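Local coordinates for transferrin binding protein B (Actinobacillus suis, PDB 3PQU), which probably binds host transferrin at the bacterial surface, as the outer-membrane lipoprotein component of a receptor for iron acquisition, at residues A[434-439]-A[470-475]; A[480-485]-A[492-497]; A[540-545]-A[564-569]. All coordinates share one frame; numbering follows the deposited sequence.

Overall arrangement
All three contacts lie in the C-lobe β-barrel, and each pairs antiparallel neighbours of its wall. Along the chain they follow one another in series, without nesting or crossing. Interaction 1 comes first, joining strands 436-448 and 467-472 and closing a loop of 30 residues. Interaction 2 then brings together strands 477-482 and 492-499, with only six residues between its segments; its first strand neighbours 467-472, so the wall runs on from one contact to the next. After strands 502-508 and 531-538, interaction 3 pairs 544-551 with 557-568, closing a loop of 18 residues. Strand 557-568 also pairs with 436-448, which closes the barrel and brings interaction 3 back against interaction 1, their centres about 10 Å apart.

Interaction 1. Residues A[434-439]-A[470-475]; sequences GGNYKY and DVNFSD
Tyr437 and Val471 form a hydrogen-bonded antiparallel pair between two neighbouring strands of the C-lobe β-barrel. Val471 N points almost straight at Tyr437 O (2.8 Å, N-H...O 178°), and Tyr437 N donates back to Val471 O. The two branches of Val471 then serve different aromatic rings. CG1, anti to the backbone N (chi1 173°), lies over one face of the Phe473 ring, displaced toward its rim, while CG2 of Val471 packs 3.4 Å from CD2 of Tyr439. The edge of the Phe473 ring meets both tyrosines: Tyr439 OH is 3.7 Å from Phe473 CZ, and Tyr437 CD2 is equally far from Phe473 CD2. Tyr439 OH is held by Ala542 O, and Leu545 and Ile498 pack around this group inside the barrel.

On the other face of the sheet, a bend at chi2 (71°) turns the Lys438 chain so that NZ meets Asp470 OD2 in a 3.3 Å salt bridge, from above the carboxylate plane. Past the strand end, Phe473 N still bonds to Gly435 O. The chain next turns through an Asx motif, in which Asn472 OD1 accepts from Asp475 N at 3.0 Å.

Interaction 2. Residues A[480-485]-A[492-497]; sequences GKLFDK and FTVDAT
Gly480 with Val494 and Leu482 with Phe492 are the two hydrogen-bonded pairs that join strands 477-482 and 492-499 into a β-hairpin of the C-lobe barrel. Between them, Lys481 and Thr493 form a non-hydrogen-bonded pair.

Four backbone hydrogen bonds join the strands, two to each hydrogen-bonded pair. At the first, Gly480 N reaches a lone pair of Val494 O in the carbonyl plane (2.9 Å), whereas Val494 N comes to Gly480 O from well above that carbonyl's plane (3.0 Å), so this pair of bonds is not symmetrical. At the second, Leu482 N meets Phe492 O nearly along the C=O axis at 2.7 Å, and Phe492 N returns to Leu482 O with an almost straight N-H...O angle of 175°. Gly480 O is used twice, since it also receives a CA-H...O contact from Thr493 CA at 3.3 Å.

The face with Lys481 and Thr493 has no meeting of their side chains across the pair. Thr493 CB approaches Gly480 O at 3.5 Å.

Apolar contacts between side chains are looser and confined to the opposite face, which carries Leu482, Phe492 and Val494. Leu482 and Phe492 come together at their stems, CB of Leu482 lying 4.1 Å from CB of Phe492; with CG anti to the carbonyl carbon (chi1 -84°), the phenyl ring itself leads away from the neighbouring strand, and meets the ring of Phe549. Trp443 packs against both Leu482 and Phe492, which places this face inside the barrel, and its NE1 donates to Phe483 O just beyond the paired residues. The remaining link on this inner face is a single methyl-to-methyl approach, in which Leu482 CD1 meets Val494 CG2 obliquely at 4.2 Å.

Interaction 3. Residues A[540-545]-A[564-569]; sequences PTAGEL and AKRQIE
The open end of the last β-hairpin of the C-lobe barrel, where strand 544-551 begins and strand 557-568 runs toward the C terminus, is joined by backbone pairing and by the guanidinium of Arg566 bound to Thr541. Leu545 and Ala564 form a hydrogen-bonded pair, Leu545 N donating to Ala564 O at 2.9 Å and Ala564 N to Leu545 O. Arg566 N continues the pairing to Gly543 O, one step before the strand proper.

The Arg566 chain leaves with CG anti to its backbone N (chi1 -172°) and bends at chi3, which carries its end to the loop ahead of the strand. There NH1 of Arg566 bonds to Thr541 O at 2.8 Å, close to the guanidinium plane, and NH2 adds a weak bond to the same oxygen. NH2 also reaches Thr541 OG1, but Thr541 has two conformers, so this bond is doubtful. Gly543 CA covers one guanidinium face, over its centre, and Glu24 supplies a salt bridge to NH2.

On the other side of the sheet, Glu544 OE2 and Lys565 NZ make a 3.6 Å salt bridge. Both groups have further partners: the backbone N atoms of Glu398 and Tyr399 hold the carboxylate, and Asn396 O takes a bond from the ammonium. A water weakly links Lys565 NZ (3.4 Å) to Gly543 O (3.3 Å).

Interaction 1. Residues A[434-439]-A[470-475]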
loop_
_atom_site.group_PDB
_atom_site.type_symbol
_atom_site.label_atom_id
_atom_site.label_comp_id
_atom_site.label_asym_id
_atom_site.label_seq_id
_atom_site.Cartn_x
_atom_site.Cartn_y
_atom_site.Cartn_z
ATOM N N GLY A 434 14.316 25.228 17.188
ATOM C CA GLY A 434 13.958 26.046 18.338
ATOM C C GLY A 434 12.699 26.854 18.077
ATOM O O GLY A 434 12.347 27.098 16.926
ATOM N N GLY A 435 12.011 27.269 19.137
ATOM C CA GLY A 435 12.401 26.954 20.497
ATOM C C GLY A 435 11.231 26.429 21.308
ATOM O O GLY A 435 11.065 25.222 21.455
ATOM N N ASN A 436 10.408 27.333 21.831
ATOM C CA ASN A 436 9.313 26.946 22.719
ATOM C C ASN A 436 7.918 27.212 22.147
ATOM O O ASN A 436 7.582 28.344 21.801
ATOM C CB ASN A 436 9.456 27.629 24.082
ATOM C CG ASN A 436 9.816 26.655 25.187
ATOM O OD1 ASN A 436 10.024 25.398 24.822
ATOM N ND2 ASN A 436 9.903 27.029 26.355
ATOM N N TYR A 437 7.106 26.162 22.062
ATOM C CA TYR A 437 5.748 26.276 21.534
ATOM C C TYR A 437 4.735 25.475 22.349
ATOM O O TYR A 437 5.090 24.510 23.028
ATOM C CB TYR A 437 5.711 25.845 20.062
ATOM C CG TYR A 437 6.598 26.688 19.173
ATOM C CD1 TYR A 437 6.079 27.749 18.445
ATOM C CD2 TYR A 437 7.962 26.434 19.079
ATOM C CE1 TYR A 437 6.890 28.529 17.639
ATOM C CE2 TYR A 437 8.779 27.210 18.275
ATOM C CZ TYR A 437 8.236 28.255 17.557
ATOM O OH TYR A 437 9.041 29.031 16.756
ATOM N N LYS A 438 3.471 25.886 22.280
ATOM C CA LYS A 438 2.398 25.186 22.978
ATOM C C LYS A 438 1.520 24.388 22.007
ATOM O O LYS A 438 1.234 24.844 20.900
ATOM C CB LYS A 438 1.535 26.175 23.764
ATOM C CG LYS A 438 0.503 25.524 24.677
ATOM C CD LYS A 438 1.163 24.852 25.872
ATOM C CE LYS A 438 0.133 24.365 26.879
ATOM N NZ LYS A 438 0.763 23.949 28.164
ATOM N N TYR A 439 1.100 23.199 22.431
ATOM C CA TYR A 439 0.212 22.360 21.631
ATOM C C TYR A 439 -0.991 21.941 22.467
ATOM O O TYR A 439 -0.831 21.420 23.568
ATOM C CB TYR A 439 0.941 21.100 21.154
ATOM C CG TYR A 439 1.968 21.309 20.060
ATOM C CD1 TYR A 439 1.734 20.848 18.768
ATOM C CD2 TYR A 439 3.179 21.937 20.320
ATOM C CE1 TYR A 439 2.672 21.019 17.758
ATOM C CE2 TYR A 439 4.123 22.116 19.320
ATOM C CZ TYR A 439 3.865 21.651 18.038
ATOM O OH TYR A 439 4.790 21.820 17.027
ATOM N N ASP A 470 4.070 21.274 26.036
ATOM C CA ASP A 470 5.099 22.269 25.826
ATOM C C ASP A 470 6.169 21.582 25.000
ATOM O O ASP A 470 6.701 20.539 25.390
ATOM C CB ASP A 470 5.661 22.786 27.154
ATOM C CG ASP A 470 4.620 23.518 27.978
ATOM O OD1 ASP A 470 4.515 23.237 29.192
ATOM O OD2 ASP A 470 3.899 24.368 27.408
ATOM N N VAL A 471 6.449 22.151 23.838
ATOM C CA VAL A 471 7.454 21.595 22.948
ATOM C C VAL A 471 8.646 22.539 22.836
ATOM O O VAL A 471 8.501 23.690 22.419
ATOM C CB VAL A 471 6.865 21.295 21.556
ATOM C CG1 VAL A 471 7.961 20.881 20.587
ATOM C CG2 VAL A 471 5.807 20.200 21.660
ATOM N N ASN A 472 9.817 22.054 23.237
ATOM C CA ASN A 472 11.036 22.853 23.170
ATOM C C ASN A 472 11.975 22.286 22.119
ATOM O O ASN A 472 12.713 21.334 22.383
ATOM C CB ASN A 472 11.738 22.888 24.527
ATOM C CG ASN A 472 12.800 23.970 24.612
ATOM O OD1 ASN A 472 13.603 24.150 23.696
ATOM N ND2 ASN A 472 12.815 24.694 25.730
ATOM N N PHE A 473 11.942 22.869 20.928
ATOM C CA PHE A 473 12.768 22.393 19.829
ATOM C C PHE A 473 14.246 22.672 20.093
ATOM O O PHE A 473 15.118 21.976 19.571
ATOM C CB PHE A 473 12.318 23.009 18.497
ATOM C CG PHE A 473 10.965 22.533 18.029
ATOM C CD1 PHE A 473 10.789 21.228 17.575
ATOM C CD2 PHE A 473 9.871 23.392 18.024
ATOM C CE1 PHE A 473 9.538 20.781 17.131
ATOM C CE2 PHE A 473 8.613 22.958 17.580
ATOM C CZ PHE A 473 8.447 21.647 17.133
ATOM N N SER A 474 14.528 23.676 20.922
ATOM C CA SER A 474 15.913 24.019 21.242
ATOM C C SER A 474 16.642 22.913 22.002
ATOM O O SER A 474 17.677 22.418 21.550
ATOM C CB SER A 474 15.996 25.343 21.998
ATOM O OG SER A 474 16.036 26.426 21.088
ATOM N N ASP A 475 16.111 22.519 23.153
ATOM C CA ASP A 475 16.725 21.422 23.894
ATOM C C ASP A 475 15.966 20.115 23.699
ATOM O O ASP A 475 15.980 19.239 24.566
ATOM C CB ASP A 475 16.902 21.764 25.379
ATOM C CG ASP A 475 15.649 22.332 26.001
ATOM O OD1 ASP A 475 14.546 21.910 25.595
ATOM O OD2 ASP A 475 15.772 23.193 26.900
#

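Interaction 2. Residues A[480-485]-A[492-497]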
loop_
_atom_site.group_PDB
_atom_site.type_symbol
_atom_site.label_atom_id
_atom_site.label_comp_id
_atom_site.label_asym_id
_atom_site.label_seq_id
_atom_site.Cartn_x
_atom_site.Cartn_y
_atom_site.Cartn_z
ATOM N N GLY A 480 4.042 16.894 28.324
ATOM C CA GLY A 480 2.627 16.833 28.036
ATOM C C GLY A 480 1.769 16.630 29.258
ATOM O O GLY A 480 2.195 16.044 30.249
ATOM N N LYS A 481 0.542 17.125 29.174
ATOM C CA LYS A 481 -0.443 16.930 30.218
ATOM C C LYS A 481 -1.731 16.454 29.558
ATOM O O LYS A 481 -2.178 17.041 28.579
ATOM C CB LYS A 481 -0.680 18.240 30.976
ATOM C CG LYS A 481 0.567 18.817 31.646
ATOM C CD LYS A 481 0.258 20.115 32.379
ATOM C CE LYS A 481 1.422 20.530 33.275
ATOM N NZ LYS A 481 1.120 21.740 34.094
ATOM N N LEU A 482 -2.311 15.382 30.088
ATOM C CA LEU A 482 -3.584 14.868 29.593
ATOM C C LEU A 482 -4.646 14.817 30.693
ATOM O O LEU A 482 -4.453 14.163 31.722
ATOM C CB LEU A 482 -3.396 13.483 28.987
ATOM C CG LEU A 482 -2.774 13.455 27.593
ATOM C CD1 LEU A 482 -1.265 13.350 27.652
ATOM C CD2 LEU A 482 -3.342 12.289 26.849
ATOM N N PHE A 483 -5.774 15.490 30.467
ATOM C CA PHE A 483 -6.765 15.699 31.534
ATOM C C PHE A 483 -8.048 14.895 31.351
ATOM O O PHE A 483 -8.475 14.623 30.232
ATOM C CB PHE A 483 -7.164 17.176 31.621
ATOM C CG PHE A 483 -6.034 18.103 31.964
ATOM C CD1 PHE A 483 -5.031 18.368 31.043
ATOM C CD2 PHE A 483 -5.998 18.742 33.196
ATOM C CE1 PHE A 483 -3.994 19.232 31.352
ATOM C CE2 PHE A 483 -4.965 19.613 33.512
ATOM C CZ PHE A 483 -3.962 19.858 32.588
ATOM N N ASP A 484 -8.674 14.541 32.466
ATOM C CA ASP A 484 -10.034 14.027 32.447
ATOM C C ASP A 484 -10.971 15.229 32.300
ATOM O O ASP A 484 -10.559 16.372 32.530
ATOM C CB ASP A 484 -10.322 13.269 33.749
ATOM C CG ASP A 484 -11.699 12.634 33.769
ATOM O OD1 ASP A 484 -12.193 12.323 34.876
ATOM O OD2 ASP A 484 -12.293 12.450 32.684
ATOM N N LYS A 485 -12.220 14.986 31.908
ATOM C CA LYS A 485 -13.203 16.063 31.857
ATOM C C LYS A 485 -13.459 16.549 33.276
ATOM O O LYS A 485 -13.559 15.746 34.202
ATOM C CB LYS A 485 -14.508 15.602 31.201
ATOM C CG LYS A 485 -15.408 14.768 32.095
ATOM C CD LYS A 485 -16.674 14.302 31.370
ATOM C CE LYS A 485 -17.653 15.444 31.097
ATOM N NZ LYS A 485 -17.214 16.349 29.993
ATOM N N PHE A 492 -2.857 11.922 33.200
ATOM C CA PHE A 492 -1.604 11.412 32.653
ATOM C C PHE A 492 -0.679 12.568 32.293
ATOM O O PHE A 492 -1.122 13.569 31.735
ATOM C CB PHE A 492 -1.860 10.591 31.385
ATOM C CG PHE A 492 -2.230 9.156 31.639
ATOM C CD1 PHE A 492 -3.534 8.721 31.473
ATOM C CD2 PHE A 492 -1.268 8.235 32.016
ATOM C CE1 PHE A 492 -3.874 7.402 31.692
ATOM C CE2 PHE A 492 -1.604 6.914 32.235
ATOM C CZ PHE A 492 -2.907 6.497 32.072
ATOM N N THR A 493 0.603 12.436 32.606
ATOM C CA THR A 493 1.597 13.344 32.044
ATOM C C THR A 493 2.555 12.562 31.157
ATOM O O THR A 493 2.643 11.337 31.250
ATOM C CB THR A 493 2.409 14.094 33.124
ATOM O OG1 THR A 493 3.280 13.180 33.803
ATOM C CG2 THR A 493 1.485 14.768 34.123
ATOM N N VAL A 494 3.269 13.274 30.295
ATOM C CA VAL A 494 4.253 12.643 29.430
ATOM C C VAL A 494 5.574 13.399 29.417
ATOM O O VAL A 494 5.606 14.624 29.315
ATOM C CB VAL A 494 3.757 12.534 27.980
ATOM C CG1 VAL A 494 4.860 11.987 27.100
ATOM C CG2 VAL A 494 2.523 11.651 27.900
ATOM N N ASP A 495 6.664 12.649 29.516
ATOM C CA ASP A 495 7.998 13.207 29.376
ATOM C C ASP A 495 8.684 12.466 28.242
ATOM O O ASP A 495 8.841 11.247 28.295
ATOM C CB ASP A 495 8.793 13.030 30.668
ATOM C CG ASP A 495 7.934 13.206 31.902
ATOM O OD1 ASP A 495 8.008 14.284 32.530
ATOM O OD2 ASP A 495 7.179 12.269 32.241
ATOM N N ALA A 496 9.089 13.197 27.214
ATOM C CA ALA A 496 9.652 12.556 26.034
ATOM C C ALA A 496 10.797 13.345 25.420
ATOM O O ALA A 496 11.033 14.503 25.757
ATOM C CB ALA A 496 8.561 12.299 24.994
ATOM N N THR A 497 11.505 12.700 24.505
ATOM C CA THR A 497 12.623 13.330 23.834
ATOM C C THR A 497 12.398 13.362 22.327
ATOM O O THR A 497 12.006 12.363 21.715
ATOM C CB THR A 497 13.940 12.606 24.147
ATOM O OG1 THR A 497 14.200 12.680 25.556
ATOM C CG2 THR A 497 15.088 13.245 23.388
#

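Interaction 3. Residues A[540-545]-A[564-569]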
loop_
_atom_site.group_PDB
_atom_site.type_symbol
_atom_site.label_atom_id
_atom_site.label_comp_id
_atom_site.label_asym_id
_atom_site.label_seq_id
_atom_site.Cartn_x
_atom_site.Cartn_y
_atom_site.Cartn_z
ATOM N N PRO A 540 3.692 20.043 7.307
ATOM C CA PRO A 540 4.773 20.808 6.674
ATOM C C PRO A 540 5.857 21.257 7.643
ATOM O O PRO A 540 7.037 21.119 7.319
ATOM C CB PRO A 540 4.048 22.036 6.125
ATOM C CG PRO A 540 2.673 21.563 5.857
ATOM C CD PRO A 540 2.361 20.539 6.913
ATOM N N THR A 541 5.475 21.787 8.804
ATOM C CA THR A 541 6.447 22.317 9.749
ATOM C C THR A 541 6.183 21.895 11.195
ATOM O O THR A 541 6.375 22.691 12.123
ATOM C CB THR A 541 6.531 23.875 9.659
ATOM O OG1 THR A 541 5.217 24.447 9.779
ATOM C CG2 THR A 541 7.143 24.304 8.319
ATOM N N ALA A 542 5.738 20.659 11.378
ATOM C CA ALA A 542 5.503 20.097 12.704
ATOM C C ALA A 542 4.403 20.819 13.474
ATOM O O ALA A 542 4.397 20.809 14.695
ATOM C CB ALA A 542 6.808 20.071 13.519
ATOM N N GLY A 543 3.462 21.426 12.759
ATOM C CA GLY A 543 2.363 22.137 13.389
ATOM C C GLY A 543 1.340 21.261 14.099
ATOM O O GLY A 543 0.413 21.772 14.729
ATOM N N GLU A 544 1.500 19.947 13.981
ATOM C CA GLU A 544 0.651 18.985 14.676
ATOM C C GLU A 544 1.505 17.869 15.265
ATOM O O GLU A 544 2.497 17.458 14.666
ATOM C CB GLU A 544 -0.387 18.389 13.716
ATOM C CG GLU A 544 -1.264 19.429 13.035
ATOM C CD GLU A 544 -2.117 18.864 11.902
ATOM O OE1 GLU A 544 -2.100 17.635 11.670
ATOM O OE2 GLU A 544 -2.817 19.659 11.239
ATOM N N LEU A 545 1.127 17.387 16.440
ATOM C CA LEU A 545 1.798 16.232 17.012
ATOM C C LEU A 545 0.751 15.237 17.482
ATOM O O LEU A 545 -0.411 15.595 17.710
ATOM C CB LEU A 545 2.725 16.645 18.157
ATOM C CG LEU A 545 2.097 17.038 19.496
ATOM C CD1 LEU A 545 1.825 15.801 20.324
ATOM C CD2 LEU A 545 3.030 17.962 20.241
ATOM N N ALA A 564 -2.599 16.910 18.903
ATOM C CA ALA A 564 -2.664 18.323 19.263
ATOM C C ALA A 564 -2.089 19.262 18.203
ATOM O O ALA A 564 -1.221 18.890 17.404
ATOM C CB ALA A 564 -2.010 18.580 20.631
ATOM N N LYS A 565 -2.584 20.495 18.219
ATOM C CA LYS A 565 -2.197 21.507 17.248
ATOM C C LYS A 565 -1.399 22.638 17.901
ATOM O O LYS A 565 -1.691 23.053 19.027
ATOM C CB LYS A 565 -3.438 22.083 16.567
ATOM C CG LYS A 565 -3.143 22.782 15.257
ATOM C CD LYS A 565 -4.377 23.457 14.694
ATOM C CE LYS A 565 -4.109 24.001 13.296
ATOM N NZ LYS A 565 -3.844 22.916 12.300
ATOM N N ARG A 566 -0.399 23.138 17.180
ATOM C CA ARG A 566 0.456 24.208 17.682
ATOM C C ARG A 566 -0.322 25.521 17.796
ATOM O O ARG A 566 -1.170 25.816 16.962
ATOM C CB ARG A 566 1.663 24.384 16.759
ATOM C CG ARG A 566 2.713 25.335 17.292
ATOM C CD ARG A 566 4.004 25.194 16.507
ATOM N NE ARG A 566 3.786 25.398 15.077
ATOM C CZ ARG A 566 4.511 24.825 14.122
ATOM N NH1 ARG A 566 5.500 23.999 14.442
ATOM N NH2 ARG A 566 4.249 25.079 12.846
ATOM N N GLN A 567 -0.027 26.322 18.813
ATOM C CA GLN A 567 -0.767 27.566 19.027
ATOM C C GLN A 567 0.054 28.799 18.663
ATOM O O GLN A 567 1.275 28.720 18.506
ATOM C CB GLN A 567 -1.203 27.666 20.488
ATOM C CG GLN A 567 -1.891 26.420 21.005
ATOM C CD GLN A 567 -3.235 26.190 20.339
ATOM O OE1 GLN A 567 -4.189 26.930 20.577
ATOM N NE2 GLN A 567 -3.316 25.159 19.497
ATOM N N ILE A 568 -0.623 29.935 18.527
ATOM C CA ILE A 568 0.052 31.215 18.340
ATOM C C ILE A 568 -0.352 32.190 19.430
ATOM O O ILE A 568 -1.273 31.926 20.209
ATOM C CB ILE A 568 -0.292 31.882 16.989
ATOM C CG1 ILE A 568 -1.749 32.351 16.983
ATOM C CG2 ILE A 568 0.014 30.949 15.825
ATOM C CD1 ILE A 568 -2.114 33.191 15.779
ATOM N N GLU A 569 0.345 33.322 19.460
ATOM C CA GLU A 569 0.043 34.416 20.374
ATOM C C GLU A 569 0.350 34.040 21.823
ATOM O O GLU A 569 -0.364 34.434 22.745
ATOM C CB GLU A 569 -1.415 34.867 20.229
ATOM C CG GLU A 569 -1.621 36.301 20.694
ATOM C CD GLU A 569 -3.049 36.602 21.079
ATOM O OE1 GLU A 569 -3.918 35.729 20.871
ATOM O OE2 GLU A 569 -3.298 37.714 21.596
HETATM O O HOH W 1 -0.573 23.905 12.368
#